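Local atomic coordinates of putative glutaryl-CoA dehydrogenase (Thermus thermophilus, PDB entry 2EBA), a protein that belongs to the acyl-CoA dehydrogenase family of flavoproteins, assembles as four chains and holds flavin-adenine dinucleotide. Residues 127-132 with 239-244; 138-143 with 232-237; 9-14 with 71-76; 302-307 with 316-321. All blocks are in the same frame, centred on the assembly; numbering follows the deposited sequence.

Interaction 1. Residues 127-132 with 239-244. With FAD (flavin-adenine dinucleotide), chain I.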
# COMPACT_ATOMS: atom_id res chain seq x y z
N GLY A 127 27.07 29.65 4.23
CA GLY A 127 26.14 30.15 3.24
C GLY A 127 24.77 29.49 3.26
O GLY A 127 24.53 28.55 4.00
N CYS A 128 23.87 30.02 2.44
CA CYS A 128 22.53 29.48 2.33
C CYS A 128 22.09 29.59 0.87
O CYS A 128 22.73 30.27 0.06
CB CYS A 128 21.55 30.23 3.26
SG CYS A 128 21.36 31.98 2.89
N PHE A 129 21.00 28.93 0.53
CA PHE A 129 20.52 28.89 -0.83
C PHE A 129 19.08 29.35 -0.82
O PHE A 129 18.21 28.71 -0.24
CB PHE A 129 20.68 27.45 -1.32
CG PHE A 129 20.17 27.18 -2.70
CD1 PHE A 129 18.85 26.82 -2.90
CD2 PHE A 129 21.03 27.18 -3.77
CE1 PHE A 129 18.39 26.44 -4.15
CE2 PHE A 129 20.58 26.79 -5.04
CZ PHE A 129 19.26 26.42 -5.23
N GLY A 130 18.83 30.50 -1.44
CA GLY A 130 17.48 31.03 -1.47
C GLY A 130 16.77 30.87 -2.80
O GLY A 130 16.92 31.71 -3.70
N LEU A 131 15.98 29.81 -2.92
CA LEU A 131 15.22 29.56 -4.14
C LEU A 131 13.71 29.61 -3.89
O LEU A 131 12.99 30.36 -4.55
CB LEU A 131 15.57 28.20 -4.72
CG LEU A 131 14.84 27.89 -6.02
CD1 LEU A 131 15.30 28.85 -7.13
CD2 LEU A 131 15.11 26.45 -6.38
N THR A 132 13.25 28.81 -2.93
CA THR A 132 11.83 28.73 -2.56
C THR A 132 11.21 30.04 -2.07
O THR A 132 11.81 30.78 -1.30
CB THR A 132 11.60 27.67 -1.45
OG1 THR A 132 12.04 26.39 -1.90
CG2 THR A 132 10.12 27.58 -1.07
N SER A 239 20.52 22.52 -11.16
CA SER A 239 21.71 21.69 -11.14
C SER A 239 22.20 21.57 -9.70
O SER A 239 22.78 20.55 -9.31
CB SER A 239 22.81 22.29 -12.02
OG SER A 239 23.14 23.60 -11.62
N CYS A 240 21.95 22.61 -8.92
CA CYS A 240 22.35 22.65 -7.52
C CYS A 240 21.50 21.67 -6.76
O CYS A 240 21.99 20.94 -5.91
CB CYS A 240 22.16 24.05 -6.93
SG CYS A 240 23.33 25.26 -7.54
N LEU A 241 20.21 21.65 -7.05
CA LEU A 241 19.35 20.70 -6.37
C LEU A 241 19.77 19.27 -6.73
O LEU A 241 19.82 18.41 -5.86
CB LEU A 241 17.89 20.95 -6.74
CG LEU A 241 17.31 22.30 -6.34
CD1 LEU A 241 15.83 22.34 -6.74
CD2 LEU A 241 17.46 22.52 -4.84
N THR A 242 20.07 19.02 -8.01
CA THR A 242 20.49 17.68 -8.43
C THR A 242 21.67 17.22 -7.61
O THR A 242 21.69 16.07 -7.19
CB THR A 242 20.90 17.61 -9.90
OG1 THR A 242 19.78 17.99 -10.72
CG2 THR A 242 21.33 16.19 -10.27
N GLN A 243 22.65 18.12 -7.39
CA GLN A 243 23.83 17.81 -6.58
C GLN A 243 23.38 17.46 -5.17
O GLN A 243 23.76 16.43 -4.61
CB GLN A 243 24.77 19.02 -6.50
CG GLN A 243 25.35 19.47 -7.80
CD GLN A 243 26.38 18.52 -8.29
OE1 GLN A 243 27.25 18.09 -7.54
NE2 GLN A 243 26.30 18.18 -9.58
N ALA A 244 22.57 18.35 -4.59
CA ALA A 244 22.06 18.17 -3.24
C ALA A 244 21.24 16.88 -3.13
O ALA A 244 21.38 16.12 -2.17
CB ALA A 244 21.21 19.38 -2.83
PA FAD I . 3.95 23.45 -2.46
O1A FAD I . 2.72 24.33 -2.45
O2A FAD I . 4.99 23.59 -3.54
O5B FAD I . 3.43 21.91 -2.37
C5B FAD I . 2.46 21.47 -1.58
C4B FAD I . 1.83 20.14 -1.90
O4B FAD I . 1.46 20.08 -3.45
C3B FAD I . 3.05 19.09 -2.13
O3B FAD I . 2.45 17.81 -1.92
C2B FAD I . 3.40 18.95 -3.63
O2B FAD I . 3.69 17.66 -4.00
C1B FAD I . 2.04 19.20 -4.23
N9A FAD I . 2.30 19.80 -5.61
C8A FAD I . 2.92 20.94 -5.87
N7A FAD I . 2.90 21.10 -7.23
C5A FAD I . 2.25 20.05 -7.80
C6A FAD I . 1.91 19.68 -9.14
N6A FAD I . 2.28 20.44 -10.19
N1A FAD I . 1.22 18.52 -9.36
C2A FAD I . 0.83 17.71 -8.32
N3A FAD I . 1.14 18.05 -7.03
C4A FAD I . 1.83 19.22 -6.75
N1 FAD I . 14.08 25.79 -0.17
C2 FAD I . 15.22 26.39 -0.63
O2 FAD I . 15.23 26.94 -1.75
N3 FAD I . 16.36 26.39 0.14
C4 FAD I . 16.37 25.80 1.38
O4 FAD I . 17.41 25.83 2.06
C4X FAD I . 15.20 25.18 1.87
N5 FAD I . 15.18 24.60 3.12
C5X FAD I . 14.03 24.03 3.63
C6 FAD I . 14.04 23.47 4.93
C7 FAD I . 12.85 22.91 5.47
C7M FAD I . 12.93 22.35 6.88
C8 FAD I . 11.65 22.89 4.70
C8M FAD I . 10.35 22.31 5.20
C9 FAD I . 11.66 23.44 3.40
C9A FAD I . 12.84 24.02 2.83
N10 FAD I . 12.87 24.61 1.55
C10 FAD I . 14.03 25.18 1.07
C1' FAD I . 11.68 24.65 0.68
C2' FAD I . 11.24 23.32 0.16
O2' FAD I . 12.00 22.99 -0.99
C3' FAD I . 9.76 23.43 -0.12
O3' FAD I . 9.07 23.17 1.10
C4' FAD I . 9.25 22.46 -1.17
O4' FAD I . 9.52 22.96 -2.49
C5' FAD I . 7.75 22.27 -1.04
O5' FAD I . 7.08 23.41 -1.53
P FAD I . 6.03 24.30 -0.67
O1P FAD I . 6.25 24.14 0.80
O2P FAD I . 6.09 25.70 -1.22
O3P FAD I . 4.63 23.59 -1.00
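Phe129 and Leu131 meet Cys240 and Leu241 in a small apolar contact between strand 127-130 and helix 235-269. CE2 of Phe129 lies 3.7 Å from CB of Cys240. On the other flank of the same ring, CE1 is 4.1 Å from CD2 of Leu241. Both methyl groups of Leu241 are used, because CD1 is 4.2 Å from CD2 of Leu131. The side chains of Phe129 and Leu241 cross at about a right angle. Phe129 is placed by its first torsion: CG lies anti to the backbone N (chi1 177°), which swings the ring onto the helix. A sulfur-aromatic contact joins the packing. SG of Cys240 is 5.3 Å from the centroid of the Phe129 ring and approaches it obliquely.

No hydrogen bond joins the two segments, but 127-132 makes four to the FAD. N3 of the flavin donates to the backbone O of Phe129 at 3.0 Å. Flavin O2 is held by two backbone N-H groups; the bond from Thr132 N is 3.0 Å long and nearly straight (170°), the one from Leu131 N more bent. OG1 of Thr132 donates to flavin N1 at 2.7 Å. Donors at both N1 and O2 would be expected to draw electron density toward that end of the ring system. The Phe129 ring meets N3 at its edge, in plane.

All four residues that meet across the contact are buried. Together they form part of the FAD site of an acyl-CoA dehydrogenase fold, where the middle beta domain meets the C-terminal helical domain.

Interaction 2. Residues 138-143 with 232-237. With FAD (flavin-adenine dinucleotide), chain I.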
# COMPACT_ATOMS: atom_id res chain seq x y z
N SER A 138 7.42 24.14 -5.41
CA SER A 138 7.35 23.10 -6.44
C SER A 138 7.39 23.69 -7.85
O SER A 138 7.70 22.99 -8.82
CB SER A 138 6.10 22.23 -6.27
OG SER A 138 6.18 21.46 -5.08
N ASP A 139 7.06 24.97 -7.96
CA ASP A 139 7.14 25.66 -9.23
C ASP A 139 8.20 26.71 -8.94
O ASP A 139 7.87 27.85 -8.65
CB ASP A 139 5.81 26.33 -9.57
CG ASP A 139 5.79 26.92 -10.96
OD1 ASP A 139 6.81 26.80 -11.67
OD2 ASP A 139 4.75 27.50 -11.34
N PRO A 140 9.48 26.33 -9.02
CA PRO A 140 10.38 27.44 -8.70
C PRO A 140 10.60 28.55 -9.72
O PRO A 140 11.16 29.59 -9.36
CB PRO A 140 11.68 26.74 -8.27
CG PRO A 140 11.62 25.45 -9.00
CD PRO A 140 10.17 25.03 -8.97
N TYR A 141 10.19 28.36 -10.97
CA TYR A 141 10.35 29.46 -11.94
C TYR A 141 9.08 30.30 -11.86
O TYR A 141 9.12 31.53 -11.85
CB TYR A 141 10.50 28.95 -13.37
CG TYR A 141 10.47 30.09 -14.37
CD1 TYR A 141 11.60 30.89 -14.58
CD2 TYR A 141 9.31 30.39 -15.08
CE1 TYR A 141 11.57 31.96 -15.48
CE2 TYR A 141 9.27 31.46 -15.98
CZ TYR A 141 10.41 32.24 -16.17
OH TYR A 141 10.40 33.31 -17.04
N GLY A 142 7.95 29.60 -11.79
CA GLY A 142 6.65 30.25 -11.73
C GLY A 142 6.34 31.10 -10.52
O GLY A 142 5.64 32.11 -10.64
N ASN A 143 6.83 30.71 -9.35
CA ASN A 143 6.55 31.49 -8.15
C ASN A 143 7.71 32.35 -7.71
O ASN A 143 7.67 32.90 -6.62
CB ASN A 143 6.13 30.58 -7.00
CG ASN A 143 4.75 30.00 -7.20
OD1 ASN A 143 3.84 30.68 -7.68
ND2 ASN A 143 4.58 28.74 -6.83
N LEU A 232 22.81 31.04 -15.59
CA LEU A 232 21.75 31.49 -16.51
C LEU A 232 20.59 30.52 -16.61
O LEU A 232 20.78 29.39 -17.04
CB LEU A 232 22.33 31.70 -17.91
CG LEU A 232 23.21 32.90 -18.31
CD1 LEU A 232 24.12 33.37 -17.15
CD2 LEU A 232 24.03 32.50 -19.54
N GLY A 233 19.40 30.96 -16.23
CA GLY A 233 18.22 30.10 -16.32
C GLY A 233 17.91 29.21 -15.13
O GLY A 233 18.72 29.07 -14.22
N LEU A 234 16.71 28.63 -15.15
CA LEU A 234 16.23 27.73 -14.09
C LEU A 234 17.21 26.58 -13.93
O LEU A 234 17.38 26.03 -12.84
CB LEU A 234 14.87 27.16 -14.47
CG LEU A 234 13.77 27.05 -13.40
CD1 LEU A 234 12.70 26.11 -13.88
CD2 LEU A 234 14.35 26.54 -12.09
N LYS A 235 17.86 26.22 -15.03
CA LYS A 235 18.83 25.15 -15.03
C LYS A 235 19.97 25.32 -14.03
O LYS A 235 20.50 24.34 -13.51
CB LYS A 235 19.40 24.93 -16.44
CG LYS A 235 20.05 26.14 -17.10
CD LYS A 235 20.49 25.78 -18.53
CE LYS A 235 21.12 26.94 -19.27
NZ LYS A 235 22.41 27.41 -18.68
N ALA A 236 20.35 26.56 -13.74
CA ALA A 236 21.44 26.78 -12.79
C ALA A 236 21.04 26.33 -11.38
O ALA A 236 21.70 25.47 -10.80
CB ALA A 236 21.84 28.26 -12.79
N PRO A 237 19.95 26.88 -10.81
CA PRO A 237 19.56 26.44 -9.46
C PRO A 237 19.19 24.97 -9.40
O PRO A 237 19.38 24.29 -8.39
CB PRO A 237 18.38 27.36 -9.13
CG PRO A 237 17.82 27.67 -10.44
CD PRO A 237 19.04 27.93 -11.28
PA FAD I . 3.95 23.45 -2.46
O1A FAD I . 2.72 24.33 -2.45
O2A FAD I . 4.99 23.59 -3.54
O5B FAD I . 3.43 21.91 -2.37
C5B FAD I . 2.46 21.47 -1.58
C4B FAD I . 1.83 20.14 -1.90
O4B FAD I . 1.46 20.08 -3.45
C3B FAD I . 3.05 19.09 -2.13
O3B FAD I . 2.45 17.81 -1.92
C2B FAD I . 3.40 18.95 -3.63
O2B FAD I . 3.69 17.66 -4.00
C1B FAD I . 2.04 19.20 -4.23
N9A FAD I . 2.30 19.80 -5.61
C8A FAD I . 2.92 20.94 -5.87
N7A FAD I . 2.90 21.10 -7.23
C5A FAD I . 2.25 20.05 -7.80
C6A FAD I . 1.91 19.68 -9.14
N6A FAD I . 2.28 20.44 -10.19
N1A FAD I . 1.22 18.52 -9.36
C2A FAD I . 0.83 17.71 -8.32
N3A FAD I . 1.14 18.05 -7.03
C4A FAD I . 1.83 19.22 -6.75
N1 FAD I . 14.08 25.79 -0.17
C2 FAD I . 15.22 26.39 -0.63
O2 FAD I . 15.23 26.94 -1.75
N3 FAD I . 16.36 26.39 0.14
C4 FAD I . 16.37 25.80 1.38
O4 FAD I . 17.41 25.83 2.06
C4X FAD I . 15.20 25.18 1.87
N5 FAD I . 15.18 24.60 3.12
C5X FAD I . 14.03 24.03 3.63
C6 FAD I . 14.04 23.47 4.93
C7 FAD I . 12.85 22.91 5.47
C7M FAD I . 12.93 22.35 6.88
C8 FAD I . 11.65 22.89 4.70
C8M FAD I . 10.35 22.31 5.20
C9 FAD I . 11.66 23.44 3.40
C9A FAD I . 12.84 24.02 2.83
N10 FAD I . 12.87 24.61 1.55
C10 FAD I . 14.03 25.18 1.07
C1' FAD I . 11.68 24.65 0.68
C2' FAD I . 11.24 23.32 0.16
O2' FAD I . 12.00 22.99 -0.99
C3' FAD I . 9.76 23.43 -0.12
O3' FAD I . 9.07 23.17 1.10
C4' FAD I . 9.25 22.46 -1.17
O4' FAD I . 9.52 22.96 -2.49
C5' FAD I . 7.75 22.27 -1.04
O5' FAD I . 7.08 23.41 -1.53
P FAD I . 6.03 24.30 -0.67
O1P FAD I . 6.25 24.14 0.80
O2P FAD I . 6.09 25.70 -1.22
O3P FAD I . 4.63 23.59 -1.00
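Leu234 carries this surface contact, packing on Pro140 and Tyr141. Ahead of it, the backbone O of Leu232 accepts a bond from NZ of Lys235 at 3.0 Å, in the carbonyl plane. Gly233 follows, and its backbone pairs with Val184. Its O takes the N-H of Ala236, which closes a tight turn.

Leu234 then reaches across to the loop that follows strand 127-130. CD1 sits 3.6 Å from CB of Tyr141, and CD2 lies 4.3 Å from CG of Pro140. The ring of Tyr141 leads away from the leucine and makes a cation-pi contact with Lys178. This is a junction of the acyl-CoA dehydrogenase fold: a loop of the middle beta domain touches the start of the C-terminal helical domain. The same loop holds the FAD pyrophosphate. Ser138 grips O2A twice, through its N at 3.1 Å and its OG at 2.9 Å. Further along, OD1 of Asp139 takes a weak bond from N of Gly142, and O of Asp139 accepts from N of Asn143. Asp139 also packs on Phe273 of the second subunit.

Beyond Leu234 the chain runs into helix 235-269. Ala236 and Pro237 turn inward onto Trp176, and Pro237 also touches Leu131.

Interaction 3. Residues 9-14 with 71-76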
# COMPACT_ATOMS: atom_id res chain seq x y z
N ASP A 9 32.37 -3.91 -0.75
CA ASP A 9 33.38 -4.55 -1.58
C ASP A 9 33.58 -3.71 -2.80
O ASP A 9 34.63 -3.77 -3.45
CB ASP A 9 32.92 -5.93 -2.01
CG ASP A 9 32.99 -6.91 -0.87
OD1 ASP A 9 33.63 -6.57 0.16
OD2 ASP A 9 32.44 -8.03 -0.98
N LEU A 10 32.58 -2.90 -3.10
CA LEU A 10 32.63 -2.06 -4.27
C LEU A 10 33.18 -0.66 -3.98
O LEU A 10 33.13 0.22 -4.84
CB LEU A 10 31.25 -1.94 -4.90
CG LEU A 10 30.57 -3.23 -5.33
CD1 LEU A 10 29.18 -2.86 -5.78
CD2 LEU A 10 31.32 -3.91 -6.45
N LEU A 11 33.71 -0.44 -2.77
CA LEU A 11 34.25 0.89 -2.45
C LEU A 11 35.78 0.87 -2.43
O LEU A 11 36.40 -0.16 -2.15
CB LEU A 11 33.75 1.35 -1.10
CG LEU A 11 32.25 1.55 -1.04
CD1 LEU A 11 31.85 1.62 0.40
CD2 LEU A 11 31.83 2.83 -1.77
N THR A 12 36.38 2.02 -2.73
CA THR A 12 37.83 2.10 -2.71
C THR A 12 38.23 2.17 -1.24
O THR A 12 37.39 2.35 -0.37
CB THR A 12 38.36 3.39 -3.41
OG1 THR A 12 37.91 4.55 -2.69
CG2 THR A 12 37.85 3.48 -4.84
N PRO A 13 39.51 1.99 -0.95
CA PRO A 13 39.99 2.05 0.43
C PRO A 13 39.78 3.46 1.00
O PRO A 13 39.45 3.61 2.18
CB PRO A 13 41.46 1.72 0.28
CG PRO A 13 41.46 0.77 -0.86
CD PRO A 13 40.54 1.43 -1.84
N GLU A 14 39.98 4.48 0.17
CA GLU A 14 39.82 5.88 0.58
C GLU A 14 38.37 6.15 0.99
O GLU A 14 38.11 6.75 2.03
CB GLU A 14 40.19 6.82 -0.57
CG GLU A 14 40.20 8.31 -0.18
CD GLU A 14 39.89 9.26 -1.36
OE1 GLU A 14 38.73 9.28 -1.84
OE2 GLU A 14 40.82 9.99 -1.81
N SER A 71 35.92 11.39 -3.94
CA SER A 71 34.85 10.95 -4.84
C SER A 71 33.44 11.30 -4.42
O SER A 71 33.20 11.72 -3.29
CB SER A 71 34.92 9.44 -5.04
OG SER A 71 34.45 8.76 -3.89
N SER A 72 32.52 11.10 -5.34
CA SER A 72 31.11 11.36 -5.08
C SER A 72 30.64 10.32 -4.09
O SER A 72 29.86 10.62 -3.19
CB SER A 72 30.30 11.27 -6.37
OG SER A 72 30.55 12.40 -7.19
N ALA A 73 31.12 9.09 -4.24
CA ALA A 73 30.74 8.02 -3.33
C ALA A 73 31.11 8.47 -1.91
O ALA A 73 30.33 8.31 -0.97
CB ALA A 73 31.48 6.74 -3.70
N ALA A 74 32.30 9.05 -1.76
CA ALA A 74 32.77 9.52 -0.46
C ALA A 74 31.86 10.61 0.09
O ALA A 74 31.60 10.65 1.29
CB ALA A 74 34.22 10.05 -0.58
N TYR A 75 31.38 11.49 -0.78
CA TYR A 75 30.47 12.56 -0.36
C TYR A 75 29.19 11.88 0.10
O TYR A 75 28.67 12.17 1.17
CB TYR A 75 30.20 13.51 -1.53
CG TYR A 75 29.10 14.55 -1.32
CD1 TYR A 75 28.97 15.25 -0.12
CD2 TYR A 75 28.20 14.85 -2.35
CE1 TYR A 75 27.98 16.21 0.05
CE2 TYR A 75 27.21 15.81 -2.19
CZ TYR A 75 27.10 16.48 -0.99
OH TYR A 75 26.10 17.42 -0.82
N GLY A 76 28.71 10.94 -0.72
CA GLY A 76 27.51 10.21 -0.38
C GLY A 76 27.68 9.53 0.96
O GLY A 76 26.77 9.53 1.78
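Two helix N-termini meet here, where Leu11 and Glu14 come up to Ser71 and Ala73 in the N-terminal helical domain of the acyl-CoA dehydrogenase fold. Each helix is capped by a hydroxyl side chain. Ser71 is the N-cap of helix 72-85, and its OG accepts the N-H of Ala74 at 3.0 Å with an angle of 157°. Thr12 is the N-cap of helix 13-29. Its side chain caps a backbone N just beyond 9-14, while its own N is hydrogen-bonded to OE1 of Glu15. That is consistent with a capping box.

Across the contact the packing is light, with 103 Å² buried over both sides. CD2 of Leu11 comes to 4.4 Å from CB of Ala73. Glu14 stretches toward the start of helix 72-85, with CG anti to the backbone N (chi1 -174°) and an extended chain beyond. Its OE1 stops 4.1 Å from N of Ser71, too far for a hydrogen bond.

Neighbours add firmer links. OG of Ser71 is hydrogen-bonded to OE2 of Glu15, and the backbone O of Leu10 is bonded to Arg306. Asp9 forms a salt bridge with Lys312 of the third subunit.

The polar link between the two capped ends thus runs through Glu15. One carboxylate oxygen serves the cap of its own helix and the other holds the Ser71 hydroxyl. The helix ends and Arg306, which forms a salt bridge with Glu15 OE2, would be expected to favour the negative charge of Glu15.

Interaction 4. Residues 302-307 with 316-321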
# COMPACT_ATOMS: atom_id res chain seq x y z
N TRP A 302 24.90 3.98 -4.80
CA TRP A 302 26.21 3.57 -5.28
C TRP A 302 26.29 3.76 -6.79
O TRP A 302 27.24 4.35 -7.29
CB TRP A 302 26.47 2.10 -4.94
CG TRP A 302 27.59 1.50 -5.74
CD1 TRP A 302 28.94 1.63 -5.52
CD2 TRP A 302 27.47 0.79 -6.98
NE1 TRP A 302 29.65 1.06 -6.54
CE2 TRP A 302 28.77 0.54 -7.46
CE3 TRP A 302 26.37 0.35 -7.73
CZ2 TRP A 302 29.01 -0.13 -8.66
CZ3 TRP A 302 26.61 -0.32 -8.93
CH2 TRP A 302 27.92 -0.55 -9.38
N ARG A 303 25.30 3.26 -7.52
CA ARG A 303 25.28 3.35 -8.98
C ARG A 303 25.35 4.79 -9.47
O ARG A 303 26.04 5.10 -10.44
CB ARG A 303 24.00 2.69 -9.53
CG ARG A 303 23.85 2.78 -11.04
CD ARG A 303 25.12 2.31 -11.68
NE ARG A 303 25.12 2.40 -13.12
CZ ARG A 303 26.23 2.49 -13.83
NH1 ARG A 303 27.40 2.53 -13.19
NH2 ARG A 303 26.19 2.53 -15.15
N LEU A 304 24.61 5.65 -8.80
CA LEU A 304 24.54 7.05 -9.13
C LEU A 304 25.86 7.74 -8.84
O LEU A 304 26.23 8.67 -9.53
CB LEU A 304 23.42 7.70 -8.30
CG LEU A 304 22.35 8.47 -9.07
CD1 LEU A 304 21.72 7.58 -10.13
CD2 LEU A 304 21.31 8.98 -8.11
N ALA A 305 26.56 7.29 -7.80
CA ALA A 305 27.84 7.87 -7.43
C ALA A 305 28.87 7.63 -8.52
O ALA A 305 29.64 8.52 -8.86
CB ALA A 305 28.35 7.29 -6.11
N ARG A 306 28.87 6.43 -9.08
CA ARG A 306 29.81 6.12 -10.14
C ARG A 306 29.45 6.89 -11.41
O ARG A 306 30.31 7.51 -12.02
CB ARG A 306 29.85 4.61 -10.42
CG ARG A 306 30.30 3.77 -9.22
CD ARG A 306 31.65 4.22 -8.64
NE ARG A 306 32.10 3.34 -7.55
CZ ARG A 306 32.92 3.71 -6.57
NH1 ARG A 306 33.40 4.95 -6.52
NH2 ARG A 306 33.27 2.85 -5.62
N LEU A 307 28.18 6.86 -11.79
CA LEU A 307 27.75 7.60 -12.97
C LEU A 307 28.14 9.07 -12.82
O LEU A 307 28.57 9.72 -13.78
CB LEU A 307 26.23 7.49 -13.15
CG LEU A 307 25.64 6.20 -13.71
CD1 LEU A 307 24.12 6.24 -13.60
CD2 LEU A 307 26.08 6.02 -15.15
N ALA A 316 17.12 13.19 -13.99
CA ALA A 316 16.02 12.25 -13.85
C ALA A 316 16.47 11.07 -13.02
O ALA A 316 15.72 10.57 -12.21
CB ALA A 316 15.54 11.78 -15.21
N GLN A 317 17.70 10.63 -13.24
CA GLN A 317 18.24 9.49 -12.50
C GLN A 317 18.31 9.86 -11.01
O GLN A 317 17.96 9.06 -10.15
CB GLN A 317 19.64 9.12 -13.01
CG GLN A 317 19.68 8.66 -14.45
CD GLN A 317 21.07 8.25 -14.91
OE1 GLN A 317 22.04 9.02 -14.78
NE2 GLN A 317 21.18 7.05 -15.47
N VAL A 318 18.78 11.07 -10.73
CA VAL A 318 18.89 11.56 -9.37
C VAL A 318 17.50 11.67 -8.75
O VAL A 318 17.31 11.30 -7.60
CB VAL A 318 19.59 12.93 -9.31
CG1 VAL A 318 19.50 13.50 -7.90
CG2 VAL A 318 21.04 12.76 -9.71
N SER A 319 16.54 12.16 -9.51
CA SER A 319 15.18 12.27 -8.99
C SER A 319 14.66 10.90 -8.53
O SER A 319 13.99 10.80 -7.50
CB SER A 319 14.24 12.83 -10.07
OG SER A 319 14.19 14.24 -10.04
N LEU A 320 14.96 9.86 -9.30
CA LEU A 320 14.51 8.51 -8.97
C LEU A 320 15.05 8.09 -7.61
O LEU A 320 14.29 7.65 -6.75
CB LEU A 320 14.97 7.51 -10.04
CG LEU A 320 14.68 6.05 -9.70
CD1 LEU A 320 13.18 5.86 -9.56
CD2 LEU A 320 15.19 5.14 -10.80
N ALA A 321 16.36 8.25 -7.42
CA ALA A 321 17.01 7.88 -6.17
C ALA A 321 16.55 8.68 -4.95
O ALA A 321 16.38 8.12 -3.87
CB ALA A 321 18.52 7.99 -6.32
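Leu304 pushes its two methyl groups between Gln317, Val318 and Ala321. CD2 is only 3.5 Å from CB of Ala321, a tight carbon pair, and 3.8 Å from CA of Val318. CD1 lies 3.9 Å from CB of Gln317. Beside it, CD1 of Leu307 meets the amide end of Gln317 at 3.6 Å from NE2, and the two side chains cross at about a right angle.

The next shell fixes these groups. The Gln317 amide is held at both ends: OE1 is hydrogen-bonded to N of Thr314, and NE2 to O of Phe4 of the third subunit. Leu307 CG lies over the centre of one face of the Arg303 guanidinium, 3.7 Å above its plane. Arg303 NE in turn is hydrogen-bonded to O of Tyr5 of the third subunit.

The segments run antiparallel at 157°, their axes 10.6 Å apart at closest approach, as consecutive helices 281-309 and 315-340 of the C-terminal domain. Helix 235-269 packs on both through Phe246, Thr242 and Arg245. Helix 368-380 packs on 316-321 at Ala316, Ser319 and Leu320, with Ser319 OG hydrogen-bonded to ND1 of His371. Ala73 of helix 72-85 touches Ala305 and Arg306.

Along the chain interaction 3 closes first. Interaction 1 then opens, with interaction 2 falling between its two segments, and interaction 4 comes last. Interactions 1 and 2 share helix 235-269, lie about 11 Å apart between centres and both touch the FAD. They join the middle beta domain to the C-terminal helices. Interaction 4 is about 18 Å from interaction 1 between centres, yet Thr242 O meets Val318 CG1 at 3.5 Å. Interaction 3 lies about 14 Å from interaction 4 between centres; the two touch, and both reach the third subunit. Contacts thus run from the FAD site through the C-terminal helices to the N-terminal domain and a subunit interface.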